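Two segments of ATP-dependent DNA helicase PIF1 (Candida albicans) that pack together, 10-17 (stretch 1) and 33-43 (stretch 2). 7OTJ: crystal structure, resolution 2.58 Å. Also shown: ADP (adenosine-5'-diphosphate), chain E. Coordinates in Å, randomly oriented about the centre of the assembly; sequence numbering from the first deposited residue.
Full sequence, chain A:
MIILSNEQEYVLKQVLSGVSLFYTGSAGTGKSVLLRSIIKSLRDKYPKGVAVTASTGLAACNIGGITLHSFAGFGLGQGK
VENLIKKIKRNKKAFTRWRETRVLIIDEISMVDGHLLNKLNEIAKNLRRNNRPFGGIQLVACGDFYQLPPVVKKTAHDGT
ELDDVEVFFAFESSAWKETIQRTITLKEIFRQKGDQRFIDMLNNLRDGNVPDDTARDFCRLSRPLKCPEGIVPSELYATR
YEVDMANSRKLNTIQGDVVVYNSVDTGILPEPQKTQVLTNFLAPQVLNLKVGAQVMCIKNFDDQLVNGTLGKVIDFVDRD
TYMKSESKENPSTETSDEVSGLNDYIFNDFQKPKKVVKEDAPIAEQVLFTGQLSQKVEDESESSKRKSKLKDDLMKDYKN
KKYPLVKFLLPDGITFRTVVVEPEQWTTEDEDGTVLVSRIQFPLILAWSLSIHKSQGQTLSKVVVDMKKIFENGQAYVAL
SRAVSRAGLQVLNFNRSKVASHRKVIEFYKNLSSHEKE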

# COMPACT_ATOMS: atom_id res chain seq x y z
N TYR A 10 -2.07 15.48 20.34
CA TYR A 10 -3.45 15.47 20.81
C TYR A 10 -4.21 14.25 20.30
O TYR A 10 -4.97 13.63 21.04
CB TYR A 10 -4.16 16.76 20.39
CG TYR A 10 -5.62 16.80 20.76
CD1 TYR A 10 -6.03 17.15 22.04
CD2 TYR A 10 -6.60 16.49 19.82
CE1 TYR A 10 -7.37 17.19 22.37
CE2 TYR A 10 -7.94 16.52 20.15
CZ TYR A 10 -8.32 16.87 21.42
OH TYR A 10 -9.66 16.91 21.75
N VAL A 11 -4.00 13.89 19.03
CA VAL A 11 -4.59 12.68 18.47
C VAL A 11 -4.10 11.45 19.23
O VAL A 11 -4.88 10.60 19.65
CB VAL A 11 -4.28 12.57 16.97
CG1 VAL A 11 -4.92 11.32 16.36
CG2 VAL A 11 -4.71 13.83 16.23
N LEU A 12 -2.77 11.34 19.39
CA LEU A 12 -2.20 10.24 20.15
C LEU A 12 -2.82 10.14 21.53
O LEU A 12 -3.14 9.04 22.01
CB LEU A 12 -0.69 10.41 20.24
CG LEU A 12 0.06 9.44 21.16
CD1 LEU A 12 -0.05 8.02 20.64
CD2 LEU A 12 1.51 9.85 21.28
N LYS A 13 -3.02 11.29 22.19
CA LYS A 13 -3.65 11.31 23.51
C LYS A 13 -5.05 10.72 23.47
O LYS A 13 -5.43 9.94 24.36
CB LYS A 13 -3.70 12.75 24.03
CG LYS A 13 -4.47 12.93 25.34
CD LYS A 13 -4.57 14.41 25.70
CE LYS A 13 -5.46 14.65 26.91
NZ LYS A 13 -4.90 14.05 28.15
N GLN A 14 -5.83 11.07 22.45
CA GLN A 14 -7.19 10.54 22.34
C GLN A 14 -7.18 9.04 22.08
O GLN A 14 -7.95 8.29 22.69
CB GLN A 14 -7.94 11.27 21.23
CG GLN A 14 -7.97 12.78 21.39
CD GLN A 14 -8.72 13.20 22.62
OE1 GLN A 14 -9.74 12.61 22.98
NE2 GLN A 14 -8.22 14.23 23.30
N VAL A 15 -6.30 8.58 21.18
CA VAL A 15 -6.25 7.16 20.87
C VAL A 15 -5.89 6.35 22.11
O VAL A 15 -6.49 5.31 22.38
CB VAL A 15 -5.27 6.90 19.71
CG1 VAL A 15 -5.14 5.41 19.44
CG2 VAL A 15 -5.73 7.64 18.46
N LEU A 16 -4.92 6.83 22.89
CA LEU A 16 -4.52 6.12 24.10
C LEU A 16 -5.59 6.15 25.19
O LEU A 16 -5.49 5.38 26.15
CB LEU A 16 -3.22 6.70 24.65
CG LEU A 16 -1.97 6.59 23.76
CD1 LEU A 16 -0.77 7.20 24.46
CD2 LEU A 16 -1.70 5.15 23.35
N SER A 17 -6.60 7.00 25.06
CA SER A 17 -7.70 7.03 26.01
C SER A 17 -8.76 5.98 25.72
O SER A 17 -9.70 5.83 26.52
CB SER A 17 -8.35 8.41 26.03
OG SER A 17 -9.10 8.61 24.84
N VAL A 33 3.09 8.88 10.14
CA VAL A 33 4.17 9.06 11.11
C VAL A 33 3.60 9.02 12.53
O VAL A 33 4.15 8.37 13.42
CB VAL A 33 4.93 10.36 10.84
CG1 VAL A 33 5.88 10.68 11.97
CG2 VAL A 33 5.68 10.23 9.53
N LEU A 34 2.50 9.74 12.75
CA LEU A 34 1.81 9.65 14.03
C LEU A 34 1.31 8.24 14.30
O LEU A 34 1.44 7.72 15.41
CB LEU A 34 0.65 10.65 14.05
CG LEU A 34 -0.39 10.47 15.15
CD1 LEU A 34 0.24 10.59 16.54
CD2 LEU A 34 -1.50 11.48 14.96
N LEU A 35 0.77 7.59 13.26
CA LEU A 35 0.24 6.24 13.41
C LEU A 35 1.29 5.28 13.94
O LEU A 35 1.01 4.44 14.80
CB LEU A 35 -0.32 5.76 12.07
CG LEU A 35 -1.39 4.68 12.14
CD1 LEU A 35 -2.37 5.00 13.26
CD2 LEU A 35 -2.09 4.55 10.80
N ARG A 36 2.53 5.40 13.45
CA ARG A 36 3.59 4.53 13.95
C ARG A 36 3.87 4.78 15.42
O ARG A 36 4.21 3.85 16.16
CB ARG A 36 4.87 4.73 13.14
CG ARG A 36 4.75 4.39 11.67
CD ARG A 36 6.12 4.35 11.04
NE ARG A 36 6.06 4.38 9.59
CZ ARG A 36 6.08 5.49 8.87
NH1 ARG A 36 6.17 6.68 9.44
NH2 ARG A 36 6.02 5.41 7.55
N SER A 37 3.72 6.03 15.88
CA SER A 37 3.85 6.30 17.30
C SER A 37 2.67 5.73 18.07
O SER A 37 2.84 5.20 19.18
CB SER A 37 3.97 7.81 17.55
OG SER A 37 5.23 8.28 17.11
N ILE A 38 1.46 5.86 17.52
CA ILE A 38 0.29 5.24 18.13
C ILE A 38 0.53 3.75 18.34
O ILE A 38 0.24 3.19 19.40
CB ILE A 38 -0.96 5.49 17.26
CG1 ILE A 38 -1.29 6.98 17.24
CG2 ILE A 38 -2.12 4.68 17.79
CD1 ILE A 38 -2.40 7.34 16.27
N ILE A 39 1.06 3.07 17.30
CA ILE A 39 1.31 1.63 17.37
C ILE A 39 2.28 1.31 18.51
O ILE A 39 2.03 0.43 19.33
CB ILE A 39 1.83 1.12 16.02
CG1 ILE A 39 0.75 1.25 14.95
CG2 ILE A 39 2.31 -0.32 16.11
CD1 ILE A 39 1.26 1.09 13.54
N LYS A 40 3.42 2.02 18.55
CA LYS A 40 4.42 1.76 19.58
C LYS A 40 3.84 1.92 20.98
O LYS A 40 4.04 1.06 21.85
CB LYS A 40 5.61 2.70 19.38
CG LYS A 40 6.87 2.29 20.10
CD LYS A 40 7.98 3.28 19.84
CE LYS A 40 9.29 2.78 20.41
NZ LYS A 40 9.75 1.56 19.69
N SER A 41 3.10 3.01 21.21
CA SER A 41 2.51 3.24 22.53
C SER A 41 1.44 2.21 22.85
O SER A 41 1.43 1.62 23.93
CB SER A 41 1.93 4.66 22.60
OG SER A 41 2.95 5.64 22.59
N LEU A 42 0.51 1.99 21.91
CA LEU A 42 -0.55 1.02 22.14
C LEU A 42 -0.03 -0.39 22.36
O LEU A 42 -0.72 -1.21 22.98
CB LEU A 42 -1.54 1.03 20.97
CG LEU A 42 -2.59 2.15 20.94
CD1 LEU A 42 -3.53 1.97 19.77
CD2 LEU A 42 -3.37 2.17 22.23
N ARG A 43 1.20 -0.69 21.93
CA ARG A 43 1.73 -2.05 22.06
C ARG A 43 2.48 -2.27 23.36
O ARG A 43 2.60 -3.42 23.80
CB ARG A 43 2.63 -2.39 20.87
CG ARG A 43 1.84 -2.81 19.65
CD ARG A 43 2.71 -3.28 18.52
NE ARG A 43 1.90 -3.92 17.49
CZ ARG A 43 2.35 -4.30 16.30
NH1 ARG A 43 3.61 -4.10 15.94
NH2 ARG A 43 1.52 -4.91 15.46
PB ADP E . 0.43 11.33 5.61
O1B ADP E . -0.62 12.23 6.23
O2B ADP E . 0.38 9.88 6.05
O3B ADP E . 0.61 11.53 4.13
PA ADP E . 3.17 10.98 6.32
O1A ADP E . 3.14 10.33 7.68
O2A ADP E . 3.41 10.15 5.08
O3A ADP E . 1.83 11.88 6.19
O5' ADP E . 4.27 12.15 6.32
C5' ADP E . 4.83 12.60 5.09
C4' ADP E . 6.19 13.22 5.38
O4' ADP E . 6.06 14.19 6.42
C3' ADP E . 7.16 12.16 5.87
O3' ADP E . 8.31 12.17 5.04
C2' ADP E . 7.54 12.56 7.28
O2' ADP E . 8.95 12.42 7.48
C1' ADP E . 7.11 14.02 7.38
N9 ADP E . 6.58 14.31 8.73
C8 ADP E . 5.48 13.77 9.27
N7 ADP E . 5.26 14.26 10.52
C5 ADP E . 6.25 15.12 10.79
C6 ADP E . 6.64 15.99 11.93
N6 ADP E . 5.90 16.02 13.06
N1 ADP E . 7.75 16.75 11.80
C2 ADP E . 8.49 16.72 10.67
N3 ADP E . 8.21 15.96 9.60
C4 ADP E . 7.12 15.16 9.60

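Two helices run in the same general direction here, their N-to-C axes 35° apart and 10.1 Å from each other at closest approach. At this spacing side chains of the two helices meet directly, and the register is set by two pairs: Leu12 CA lies 5.9 Å from Ile38 CA, and one turn later Leu16 CA lies 6.8 Å from Leu42 CA. Backbone hydrogen bonds run along each helix, for example Leu16 N to Leu12 O (3.0 Å) and Leu42 N to Ile38 O (2.8 Å). No hydrogen bond crosses between the stretches, so shape and apolar burial do the work, covering 394 Å² with both sides summed.

The first rule of the contact is spacing. Stretch 1 offers Val11, Leu12, Val15 and Leu16, stretch 2 offers Leu34, Ile38, Ser41 and Leu42, and steps of three and four keep these residues on one face of each helix. Leu12 gives up the most area, 71 Å². Its CA-to-CB bond points sideways, but with chi1 t and chi2 p the end of the chain comes nearer and settles as a knob among Leu34, Ser37, Ile38 and Ser41. There Leu12 CD1 reaches Ile38 CG1 at 3.8 Å, while Leu12 CB meets Leu34 CD1 at the same distance.

Val11 and Val15 both point CA-to-CB toward stretch 2, and their short branched side chains reach it without further extension. Val11 CB touches Leu34 CD2 at 3.6 Å, and Val15 uses one methyl twice: Val15 CG1 sits 3.5 Å from Ile38 CG2 and 3.8 Å from Leu42 CD1. Both valines are buried, as are their leucine and isoleucine partners.

Leu16 is more exposed, yet it extends the seam by a turn. Its sideways start is offset by an m, t rotamer that brings Leu16 CD2 to 3.6 Å from Leu42 CD2 and 3.7 Å from Ser41 CB.

Ser41 shows how a small polar residue can join an apolar seam. It points toward stretch 1 and presents its CB to Leu16, while its hydroxyl turns back to its own helix in a weak hydrogen bond, Ser41 OG to Ser37 O at 3.4 Å. Lys13 and Lys40, exposed and clear of the partner stretch, keep their charges out of the contact. At the start of stretch 2, Val33 N donates to ADP O1A at 2.9 Å, so the helix that packs here also binds the nucleotide.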